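Local structure of putative nitroreductase (Thermotoga maritima, 1VKW) at residues 13-22 / 85-93; 74-85 / 180-191. The protein is a putative nitroreductase, probably an oxidoreductase of the FMN-dependent nitroreductase clan, whose substrate is not established. All blocks are in the same frame, centred on the assembly; numbering follows the deposited sequence.

Contact 1: residues 13-22 / 85-93. With SO4 (sulfate ion), chain C.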
loop_
_atom_site.group_PDB
_atom_site.type_symbol
_atom_site.label_atom_id
_atom_site.label_comp_id
_atom_site.label_asym_id
_atom_site.label_seq_id
_atom_site.Cartn_x
_atom_site.Cartn_y
_atom_site.Cartn_z
HETATM N N MSE A 13 -5.915 -13.639 -4.972
HETATM C CA MSE A 13 -5.194 -13.510 -3.709
HETATM C C MSE A 13 -5.879 -12.467 -2.830
HETATM O O MSE A 13 -6.204 -11.367 -3.279
HETATM C CB MSE A 13 -3.677 -13.291 -3.909
HETATM C CG MSE A 13 -3.163 -11.887 -4.187
HETATM SE SE MSE A 13 -1.172 -11.916 -4.467
HETATM C CE MSE A 13 -1.096 -12.975 -6.147
ATOM N N ASN A 14 -6.159 -12.860 -1.590
ATOM C CA ASN A 14 -6.783 -11.972 -0.618
ATOM C C ASN A 14 -5.756 -10.962 -0.117
ATOM O O ASN A 14 -4.572 -11.052 -0.449
ATOM C CB ASN A 14 -7.439 -12.766 0.541
ATOM C CG ASN A 14 -6.434 -13.542 1.400
ATOM O OD1 ASN A 14 -5.337 -13.061 1.705
ATOM N ND2 ASN A 14 -6.830 -14.740 1.824
ATOM N N ILE A 15 -6.231 -9.991 0.654
ATOM C CA ILE A 15 -5.402 -8.900 1.138
ATOM C C ILE A 15 -4.133 -9.374 1.867
ATOM O O ILE A 15 -3.079 -8.762 1.730
ATOM C CB ILE A 15 -6.240 -7.939 2.040
ATOM C CG1 ILE A 15 -5.398 -6.745 2.502
ATOM C CG2 ILE A 15 -6.813 -8.658 3.247
ATOM C CD1 ILE A 15 -4.848 -5.886 1.360
ATOM N N PHE A 16 -4.236 -10.446 2.648
ATOM C CA PHE A 16 -3.092 -10.951 3.396
ATOM C C PHE A 16 -2.015 -11.485 2.448
ATOM O O PHE A 16 -0.814 -11.230 2.618
ATOM C CB PHE A 16 -3.527 -12.039 4.380
ATOM C CG PHE A 16 -4.582 -11.588 5.347
ATOM C CD1 PHE A 16 -4.324 -10.551 6.240
ATOM C CD2 PHE A 16 -5.833 -12.180 5.357
ATOM C CE1 PHE A 16 -5.301 -10.122 7.135
ATOM C CE2 PHE A 16 -6.819 -11.752 6.246
ATOM C CZ PHE A 16 -6.555 -10.724 7.129
ATOM N N GLU A 17 -2.458 -12.207 1.427
ATOM C CA GLU A 17 -1.540 -12.779 0.452
ATOM C C GLU A 17 -0.901 -11.671 -0.389
ATOM O O GLU A 17 0.290 -11.714 -0.657
ATOM C CB GLU A 17 -2.277 -13.821 -0.396
ATOM C CG GLU A 17 -2.761 -14.997 0.452
ATOM C CD GLU A 17 -3.767 -15.904 -0.231
ATOM O OE1 GLU A 17 -4.486 -15.455 -1.149
ATOM O OE2 GLU A 17 -3.850 -17.082 0.176
ATOM N N ALA A 18 -1.675 -10.657 -0.764
ATOM C CA ALA A 18 -1.134 -9.505 -1.509
ATOM C C ALA A 18 -0.046 -8.767 -0.727
ATOM O O ALA A 18 1.012 -8.452 -1.272
ATOM C CB ALA A 18 -2.241 -8.544 -1.880
ATOM N N ILE A 19 -0.303 -8.483 0.550
ATOM C CA ILE A 19 0.695 -7.828 1.393
ATOM C C ILE A 19 1.946 -8.703 1.514
ATOM O O ILE A 19 3.071 -8.213 1.383
ATOM C CB ILE A 19 0.118 -7.493 2.792
ATOM C CG1 ILE A 19 -0.939 -6.385 2.678
ATOM C CG2 ILE A 19 1.251 -7.044 3.750
ATOM C CD1 ILE A 19 -1.818 -6.186 3.940
ATOM N N GLU A 20 1.751 -9.996 1.755
ATOM C CA GLU A 20 2.873 -10.910 1.935
ATOM C C GLU A 20 3.651 -11.132 0.630
ATOM O O GLU A 20 4.854 -11.376 0.667
ATOM C CB GLU A 20 2.404 -12.257 2.505
ATOM C CG GLU A 20 3.515 -13.005 3.232
ATOM C CD GLU A 20 3.217 -14.479 3.459
ATOM O OE1 GLU A 20 2.031 -14.888 3.407
ATOM O OE2 GLU A 20 4.183 -15.231 3.702
ATOM N N ASN A 21 2.976 -11.048 -0.516
ATOM C CA ASN A 21 3.650 -11.231 -1.818
ATOM C C ASN A 21 4.149 -9.936 -2.461
ATOM O O ASN A 21 4.734 -9.969 -3.543
ATOM C CB ASN A 21 2.737 -11.957 -2.800
ATOM C CG ASN A 21 2.578 -13.421 -2.470
ATOM O OD1 ASN A 21 3.542 -14.099 -2.107
ATOM N ND2 ASN A 21 1.356 -13.926 -2.608
ATOM N N ARG A 22 3.924 -8.803 -1.813
ATOM C CA ARG A 22 4.407 -7.527 -2.344
ATOM C C ARG A 22 5.871 -7.329 -1.978
ATOM O O ARG A 22 6.206 -7.268 -0.797
ATOM C CB ARG A 22 3.605 -6.347 -1.799
ATOM C CG ARG A 22 4.017 -5.003 -2.437
ATOM C CD ARG A 22 4.105 -3.831 -1.497
ATOM N NE ARG A 22 4.893 -4.103 -0.291
ATOM C CZ ARG A 22 6.224 -4.054 -0.202
ATOM N NH1 ARG A 22 6.979 -3.773 -1.256
ATOM N NH2 ARG A 22 6.811 -4.309 0.964
ATOM N N GLU A 85 -0.622 2.942 -2.147
ATOM C CA GLU A 85 -0.401 1.575 -1.700
ATOM C C GLU A 85 -1.607 0.675 -2.003
ATOM O O GLU A 85 -1.426 -0.512 -2.257
ATOM C CB GLU A 85 0.016 1.529 -0.230
ATOM C CG GLU A 85 0.436 0.148 0.277
ATOM C CD GLU A 85 1.713 -0.418 -0.335
ATOM O OE1 GLU A 85 2.339 0.239 -1.190
ATOM O OE2 GLU A 85 2.110 -1.543 0.056
ATOM N N GLN A 86 -2.824 1.229 -2.025
ATOM C CA GLN A 86 -3.984 0.465 -2.481
ATOM C C GLN A 86 -3.782 -0.030 -3.913
ATOM O O GLN A 86 -4.091 -1.184 -4.238
ATOM C CB GLN A 86 -5.269 1.296 -2.369
ATOM C CG GLN A 86 -5.782 1.390 -0.931
ATOM C CD GLN A 86 -6.972 2.306 -0.808
ATOM O OE1 GLN A 86 -8.086 1.926 -1.168
ATOM N NE2 GLN A 86 -6.742 3.525 -0.322
ATOM N N ILE A 87 -3.249 0.845 -4.759
ATOM C CA ILE A 87 -2.952 0.497 -6.153
ATOM C C ILE A 87 -1.837 -0.556 -6.252
ATOM O O ILE A 87 -1.952 -1.520 -7.028
ATOM C CB ILE A 87 -2.592 1.770 -6.961
ATOM C CG1 ILE A 87 -3.788 2.738 -6.979
ATOM C CG2 ILE A 87 -2.182 1.405 -8.383
ATOM C CD1 ILE A 87 -3.432 4.159 -7.397
ATOM N N VAL A 88 -0.777 -0.372 -5.462
ATOM C CA VAL A 88 0.331 -1.343 -5.384
ATOM C C VAL A 88 -0.178 -2.731 -5.051
ATOM O O VAL A 88 0.171 -3.714 -5.713
ATOM C CB VAL A 88 1.386 -0.921 -4.325
ATOM C CG1 VAL A 88 2.334 -2.076 -3.978
ATOM C CG2 VAL A 88 2.183 0.265 -4.819
ATOM N N LEU A 89 -1.015 -2.807 -4.028
ATOM C CA LEU A 89 -1.549 -4.082 -3.576
ATOM C C LEU A 89 -2.482 -4.711 -4.601
ATOM O O LEU A 89 -2.539 -5.932 -4.731
ATOM C CB LEU A 89 -2.265 -3.903 -2.230
ATOM C CG LEU A 89 -1.321 -3.623 -1.059
ATOM C CD1 LEU A 89 -2.116 -3.373 0.220
ATOM C CD2 LEU A 89 -0.321 -4.781 -0.870
ATOM N N PHE A 90 -3.208 -3.875 -5.331
ATOM C CA PHE A 90 -4.019 -4.360 -6.430
ATOM C C PHE A 90 -3.129 -4.954 -7.535
ATOM O O PHE A 90 -3.395 -6.048 -8.063
ATOM C CB PHE A 90 -4.897 -3.236 -6.972
ATOM C CG PHE A 90 -5.621 -3.603 -8.226
ATOM C CD1 PHE A 90 -6.512 -4.671 -8.235
ATOM C CD2 PHE A 90 -5.405 -2.900 -9.407
ATOM C CE1 PHE A 90 -7.186 -5.016 -9.394
ATOM C CE2 PHE A 90 -6.070 -3.247 -10.562
ATOM C CZ PHE A 90 -6.960 -4.310 -10.557
ATOM N N LEU A 91 -2.072 -4.231 -7.883
ATOM C CA LEU A 91 -1.146 -4.679 -8.920
ATOM C C LEU A 91 -0.437 -5.972 -8.510
ATOM O O LEU A 91 -0.235 -6.856 -9.346
ATOM C CB LEU A 91 -0.121 -3.585 -9.237
ATOM C CG LEU A 91 -0.633 -2.356 -10.004
ATOM C CD1 LEU A 91 0.448 -1.284 -10.075
ATOM C CD2 LEU A 91 -1.091 -2.734 -11.393
ATOM N N THR A 92 -0.069 -6.068 -7.229
ATOM C CA THR A 92 0.514 -7.286 -6.665
ATOM C C THR A 92 -0.403 -8.483 -6.897
ATOM O O THR A 92 0.037 -9.536 -7.375
ATOM C CB THR A 92 0.755 -7.128 -5.144
ATOM O OG1 THR A 92 1.654 -6.041 -4.886
ATOM C CG2 THR A 92 1.476 -8.338 -4.579
ATOM N N ALA A 93 -1.680 -8.304 -6.565
ATOM C CA ALA A 93 -2.689 -9.353 -6.731
ATOM C C ALA A 93 -2.890 -9.756 -8.191
ATOM O O ALA A 93 -3.241 -10.898 -8.472
ATOM C CB ALA A 93 -4.010 -8.921 -6.117
HETATM S S SO4 C . 10.569 -4.321 0.387
HETATM O O1 SO4 C . 11.806 -3.672 0.794
HETATM O O2 SO4 C . 10.091 -5.150 1.472
HETATM O O3 SO4 C . 9.611 -3.292 0.030
HETATM O O4 SO4 C . 10.818 -5.184 -0.769
#

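Contact 2: residues 74-85 / 180-191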
loop_
_atom_site.group_PDB
_atom_site.type_symbol
_atom_site.label_atom_id
_atom_site.label_comp_id
_atom_site.label_asym_id
_atom_site.label_seq_id
_atom_site.Cartn_x
_atom_site.Cartn_y
_atom_site.Cartn_z
ATOM N N PHE A 74 1.496 17.828 4.661
ATOM C CA PHE A 74 1.401 16.549 5.358
ATOM C C PHE A 74 0.188 15.692 4.927
ATOM O O PHE A 74 0.353 14.536 4.483
ATOM C CB PHE A 74 1.391 16.772 6.876
ATOM C CG PHE A 74 1.667 15.520 7.669
ATOM C CD1 PHE A 74 0.624 14.704 8.084
ATOM C CD2 PHE A 74 2.973 15.162 7.997
ATOM C CE1 PHE A 74 0.874 13.547 8.818
ATOM C CE2 PHE A 74 3.232 14.005 8.732
ATOM C CZ PHE A 74 2.180 13.196 9.138
ATOM N N ASP A 75 -1.017 16.250 5.045
ATOM C CA ASP A 75 -2.249 15.467 4.803
ATOM C C ASP A 75 -2.353 14.960 3.354
ATOM O O ASP A 75 -2.809 13.836 3.107
ATOM C CB ASP A 75 -3.499 16.294 5.161
ATOM C CG ASP A 75 -3.543 16.690 6.636
ATOM O OD1 ASP A 75 -2.924 15.987 7.465
ATOM O OD2 ASP A 75 -4.171 17.686 7.060
ATOM N N GLU A 76 -1.926 15.781 2.397
ATOM C CA GLU A 76 -2.016 15.395 0.989
ATOM C C GLU A 76 -1.029 14.286 0.658
ATOM O O GLU A 76 -1.301 13.446 -0.202
ATOM C CB GLU A 76 -1.787 16.585 0.057
ATOM C CG GLU A 76 -2.904 17.625 0.063
ATOM C CD GLU A 76 -2.608 18.822 0.943
ATOM O OE1 GLU A 76 -2.607 18.682 2.185
ATOM O OE2 GLU A 76 -2.384 19.919 0.388
ATOM N N LEU A 77 0.120 14.286 1.325
ATOM C CA LEU A 77 1.112 13.236 1.110
ATOM C C LEU A 77 0.704 11.904 1.767
ATOM O O LEU A 77 0.974 10.841 1.216
ATOM C CB LEU A 77 2.491 13.686 1.589
ATOM C CG LEU A 77 3.188 14.696 0.672
ATOM C CD1 LEU A 77 4.384 15.287 1.380
ATOM C CD2 LEU A 77 3.602 14.066 -0.651
ATOM N N VAL A 78 0.060 11.962 2.932
ATOM C CA VAL A 78 -0.553 10.758 3.537
ATOM C C VAL A 78 -1.566 10.163 2.550
ATOM O O VAL A 78 -1.593 8.949 2.336
ATOM C CB VAL A 78 -1.210 11.068 4.916
ATOM C CG1 VAL A 78 -2.021 9.896 5.431
ATOM C CG2 VAL A 78 -0.163 11.411 5.933
ATOM N N GLU A 79 -2.373 11.034 1.942
ATOM C CA GLU A 79 -3.331 10.654 0.910
ATOM C C GLU A 79 -2.643 9.929 -0.233
ATOM O O GLU A 79 -3.126 8.893 -0.689
ATOM C CB GLU A 79 -4.054 11.907 0.366
ATOM C CG GLU A 79 -5.351 11.619 -0.374
ATOM C CD GLU A 79 -6.449 11.135 0.558
ATOM O OE1 GLU A 79 -7.024 11.972 1.291
ATOM O OE2 GLU A 79 -6.738 9.925 0.555
ATOM N N TYR A 80 -1.522 10.484 -0.701
ATOM C CA TYR A 80 -0.749 9.879 -1.789
ATOM C C TYR A 80 -0.287 8.463 -1.420
ATOM O O TYR A 80 -0.492 7.513 -2.180
ATOM C CB TYR A 80 0.443 10.767 -2.179
ATOM C CG TYR A 80 1.010 10.433 -3.549
ATOM C CD1 TYR A 80 0.532 11.060 -4.691
ATOM C CD2 TYR A 80 2.001 9.466 -3.705
ATOM C CE1 TYR A 80 1.030 10.747 -5.948
ATOM C CE2 TYR A 80 2.512 9.150 -4.970
ATOM C CZ TYR A 80 2.015 9.793 -6.086
ATOM O OH TYR A 80 2.502 9.489 -7.344
ATOM N N GLY A 81 0.308 8.321 -0.239
ATOM C CA GLY A 81 0.710 7.013 0.268
ATOM C C GLY A 81 -0.454 6.055 0.447
ATOM O O GLY A 81 -0.371 4.896 0.064
ATOM N N PHE A 82 -1.554 6.561 1.000
ATOM C CA PHE A 82 -2.740 5.750 1.297
ATOM C C PHE A 82 -3.380 5.180 0.023
ATOM O O PHE A 82 -3.621 3.973 -0.082
ATOM C CB PHE A 82 -3.745 6.598 2.086
ATOM C CG PHE A 82 -4.932 5.824 2.604
ATOM C CD1 PHE A 82 -4.781 4.900 3.640
ATOM C CD2 PHE A 82 -6.199 6.022 2.064
ATOM C CE1 PHE A 82 -5.881 4.185 4.128
ATOM C CE2 PHE A 82 -7.297 5.304 2.539
ATOM C CZ PHE A 82 -7.136 4.382 3.576
ATOM N N GLN A 83 -3.617 6.046 -0.958
ATOM C CA GLN A 83 -4.210 5.614 -2.218
ATOM C C GLN A 83 -3.220 4.836 -3.066
ATOM O O GLN A 83 -3.589 3.850 -3.699
ATOM C CB GLN A 83 -4.764 6.812 -2.992
ATOM C CG GLN A 83 -6.000 7.404 -2.350
ATOM C CD GLN A 83 -6.457 8.690 -3.011
ATOM O OE1 GLN A 83 -6.389 8.833 -4.230
ATOM N NE2 GLN A 83 -6.927 9.630 -2.202
ATOM N N GLY A 84 -1.971 5.293 -3.077
ATOM C CA GLY A 84 -0.902 4.667 -3.844
ATOM C C GLY A 84 -0.628 3.223 -3.445
ATOM O O GLY A 84 -0.434 2.365 -4.305
ATOM N N GLU A 85 -0.622 2.942 -2.147
ATOM C CA GLU A 85 -0.401 1.575 -1.700
ATOM C C GLU A 85 -1.607 0.675 -2.003
ATOM O O GLU A 85 -1.426 -0.512 -2.257
ATOM C CB GLU A 85 0.016 1.529 -0.230
ATOM C CG GLU A 85 0.436 0.148 0.277
ATOM C CD GLU A 85 1.713 -0.418 -0.335
ATOM O OE1 GLU A 85 2.339 0.239 -1.190
ATOM O OE2 GLU A 85 2.110 -1.543 0.056
ATOM N N PRO A 180 4.929 11.513 5.851
ATOM C CA PRO A 180 3.515 11.387 5.560
ATOM C C PRO A 180 3.203 10.324 4.504
ATOM O O PRO A 180 2.248 9.580 4.667
ATOM C CB PRO A 180 3.102 12.809 5.137
ATOM C CG PRO A 180 4.358 13.514 4.776
ATOM C CD PRO A 180 5.441 12.868 5.559
ATOM N N VAL A 181 4.031 10.199 3.474
ATOM C CA VAL A 181 3.769 9.193 2.432
ATOM C C VAL A 181 3.847 7.786 3.031
ATOM O O VAL A 181 2.933 6.991 2.859
ATOM C CB VAL A 181 4.714 9.332 1.217
ATOM C CG1 VAL A 181 4.355 8.312 0.138
ATOM C CG2 VAL A 181 4.627 10.733 0.639
ATOM N N ASP A 182 4.926 7.516 3.761
ATOM C CA ASP A 182 5.115 6.241 4.456
ATOM C C ASP A 182 3.986 5.972 5.462
ATOM O O ASP A 182 3.508 4.851 5.567
ATOM C CB ASP A 182 6.485 6.204 5.155
ATOM C CG ASP A 182 7.663 6.383 4.173
ATOM O OD1 ASP A 182 7.617 5.830 3.057
ATOM O OD2 ASP A 182 8.684 7.048 4.438
ATOM N N LEU A 183 3.566 7.010 6.189
ATOM C CA LEU A 183 2.407 6.925 7.081
ATOM C C LEU A 183 1.175 6.420 6.333
ATOM O O LEU A 183 0.522 5.480 6.778
ATOM C CB LEU A 183 2.087 8.288 7.708
ATOM C CG LEU A 183 1.372 8.242 9.073
ATOM C CD1 LEU A 183 1.253 9.645 9.646
ATOM C CD2 LEU A 183 0.017 7.590 9.006
ATOM N N GLY A 184 0.886 7.049 5.192
ATOM C CA GLY A 184 -0.252 6.681 4.368
ATOM C C GLY A 184 -0.162 5.252 3.869
ATOM O O GLY A 184 -1.159 4.544 3.855
ATOM N N ILE A 185 1.034 4.848 3.441
ATOM C CA ILE A 185 1.282 3.479 2.969
ATOM C C ILE A 185 0.933 2.456 4.062
ATOM O O ILE A 185 0.159 1.527 3.829
ATOM C CB ILE A 185 2.759 3.333 2.482
ATOM C CG1 ILE A 185 2.982 4.126 1.180
ATOM C CG2 ILE A 185 3.124 1.874 2.226
ATOM C CD1 ILE A 185 4.435 4.234 0.767
ATOM N N ALA A 186 1.497 2.642 5.255
ATOM C CA ALA A 186 1.237 1.745 6.374
ATOM C C ALA A 186 -0.242 1.764 6.767
ATOM O O ALA A 186 -0.828 0.724 7.080
ATOM C CB ALA A 186 2.101 2.123 7.566
ATOM N N LEU A 187 -0.843 2.948 6.743
ATOM C CA LEU A 187 -2.254 3.104 7.105
ATOM C C LEU A 187 -3.159 2.324 6.160
ATOM O O LEU A 187 -4.174 1.769 6.596
ATOM C CB LEU A 187 -2.643 4.584 7.115
ATOM C CG LEU A 187 -4.019 4.987 7.638
ATOM C CD1 LEU A 187 -4.109 4.779 9.130
ATOM C CD2 LEU A 187 -4.284 6.445 7.268
ATOM N N SER A 188 -2.781 2.265 4.882
ATOM C CA SER A 188 -3.510 1.462 3.893
ATOM C C SER A 188 -3.516 -0.016 4.256
ATOM O O SER A 188 -4.552 -0.679 4.137
ATOM C CB SER A 188 -2.957 1.663 2.473
ATOM O OG SER A 188 -1.746 0.951 2.259
ATOM N N HIS A 189 -2.378 -0.539 4.710
ATOM C CA HIS A 189 -2.306 -1.939 5.152
ATOM C C HIS A 189 -3.186 -2.211 6.356
ATOM O O HIS A 189 -3.857 -3.238 6.418
ATOM C CB HIS A 189 -0.859 -2.352 5.473
ATOM C CG HIS A 189 0.018 -2.484 4.266
ATOM N ND1 HIS A 189 0.972 -3.475 4.143
ATOM C CD2 HIS A 189 0.084 -1.757 3.126
ATOM C CE1 HIS A 189 1.590 -3.342 2.980
ATOM N NE2 HIS A 189 1.077 -2.304 2.348
ATOM N N ALA A 190 -3.167 -1.304 7.333
ATOM C CA ALA A 190 -3.963 -1.477 8.539
ATOM C C ALA A 190 -5.452 -1.390 8.201
ATOM O O ALA A 190 -6.254 -2.193 8.655
ATOM C CB ALA A 190 -3.590 -0.453 9.564
ATOM N N TYR A 191 -5.805 -0.407 7.387
ATOM C CA TYR A 191 -7.180 -0.235 6.942
ATOM C C TYR A 191 -7.718 -1.462 6.193
ATOM O O TYR A 191 -8.772 -1.992 6.521
ATOM C CB TYR A 191 -7.296 1.017 6.072
ATOM C CG TYR A 191 -8.616 1.085 5.364
ATOM C CD1 TYR A 191 -9.736 1.634 5.984
ATOM C CD2 TYR A 191 -8.754 0.574 4.078
ATOM C CE1 TYR A 191 -10.967 1.683 5.327
ATOM C CE2 TYR A 191 -9.978 0.603 3.415
ATOM C CZ TYR A 191 -11.078 1.160 4.042
ATOM O OH TYR A 191 -12.275 1.190 3.367
#

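Contact 1: residues 13-22 / 85-93
R22 leaves its backbone with CG anti to the N (chi1 -175°), which lays its CB and CG against T92 and its CD 3.5 Å from V88 CG1; bends at chi2 and chi3 then carry the guanidinium past E85. T92 turns its CG2 into the 13-22 segment, 3.3 Å from A18 O, while OG1 bonds V88 O of its own helix. R22 meets E85 in a long salt bridge, R22 NE to E85 OE2 3.8 Å: the oxygen stands off the guanidinium plane, the attraction is one of charge without a directed N-H, and that oxygen is hydrogen-bonded by H189 of helix 180-198, leaving R22 as its distant second partner. The edge of the guanidinium instead meets a sulfate, probably from the crystallisation liquor: R22 NH1 and NH2 both bond its O3, at 3.0 and 3.1 Å, and S24 and R127 bind the same ion. Further along, L89 is the central apolar group, its CD1 3.9 Å from I15 CD1 and its CD2 equally close to I19 CG1. Selenomethionine M13 closes the far end, with CG 3.6 Å from A93 CB. Helix 15-21, begun by a capping box of N14 and E17, lies across the C-terminal half of helix 74-93 at 94°; A18 and A93 lie where the backbones are nearest, consistent with the axes coming within 8.8 Å. With an alanine in place of R22, the sulfate would probably lose one of its basic partners and V88 the aliphatic chain lying over it. No hydrogen bond joins the two segments directly: apolar packing holds one end and loose electrostatics the other, where the carboxylate of E85 may partly offset the positive charge gathered round the anion.

Contact 2: residues 74-85 / 180-191
H189 NE2 donates to E85 OE2 over 2.6 Å, a short and nearly straight bond (169°) that is the one hydrogen bond between segments 74-85 and 180-191. The oxygen is met on its anti side and lies in the imidazole plane; ring and carboxylate are only 21° apart, so the two flat groups are held almost coplanar. The other oxygen of E85 goes to W100, which helps fix the carboxylate's rotation. Beside them S188 OG turns back to bond I185 O in its own helix.

Further toward the N-terminal ends of both segments the backbones almost touch. G81 and G184 face each other, and the axes come within 6.3 Å at a crossing angle of -41°; a CB on either glycine would run into a carbonyl oxygen of the other helix. CA-H...O contacts use this closeness in both directions: V78 CA reaches P180 O, and G184 CA lies 3.3 Å from V78 O. F82, with CG anti to the backbone N, swings its ring across the partner helix as a knob into the hole formed by G184, L187, S188 and Y191. Its edge points at the face of Y191, a T-shaped pair with centroids 5.7 Å apart. At the opposite end P180 CB sits over one face of F74, 3.8 Å from the ring centroid, in a CH-pi contact, while L183 CD1 meets the edge of that ring.

The helix pair is enclosed on several sides. Strands 203-207 and 211-215 take side chains such as F82, V78 and L187, helix 143-153 receives A186 and A190, and Y191 OH bonds E201 beyond the segment.

How the contacts relate
From the N terminus, helix 15-21 comes first, and contact 1 closes a span of 62 residues by bringing it against the C-terminal half of helix 74-93. Contact 2 starts on the N-terminal half of that same helix and closes a longer span, 94 residues, onto helix 180-198. The segments alternate along the chain, so the two closures cross rather than nest. They share E85, and they also touch directly: I19 CG2 lies 3.6 Å from H189 ND1. Helix 74-93 takes part in both contacts, while helix 15-21 also packs directly on helix 180-198. Strand 97-101 lies beside the first contact, strands 203-207 and 211-215 beside the second.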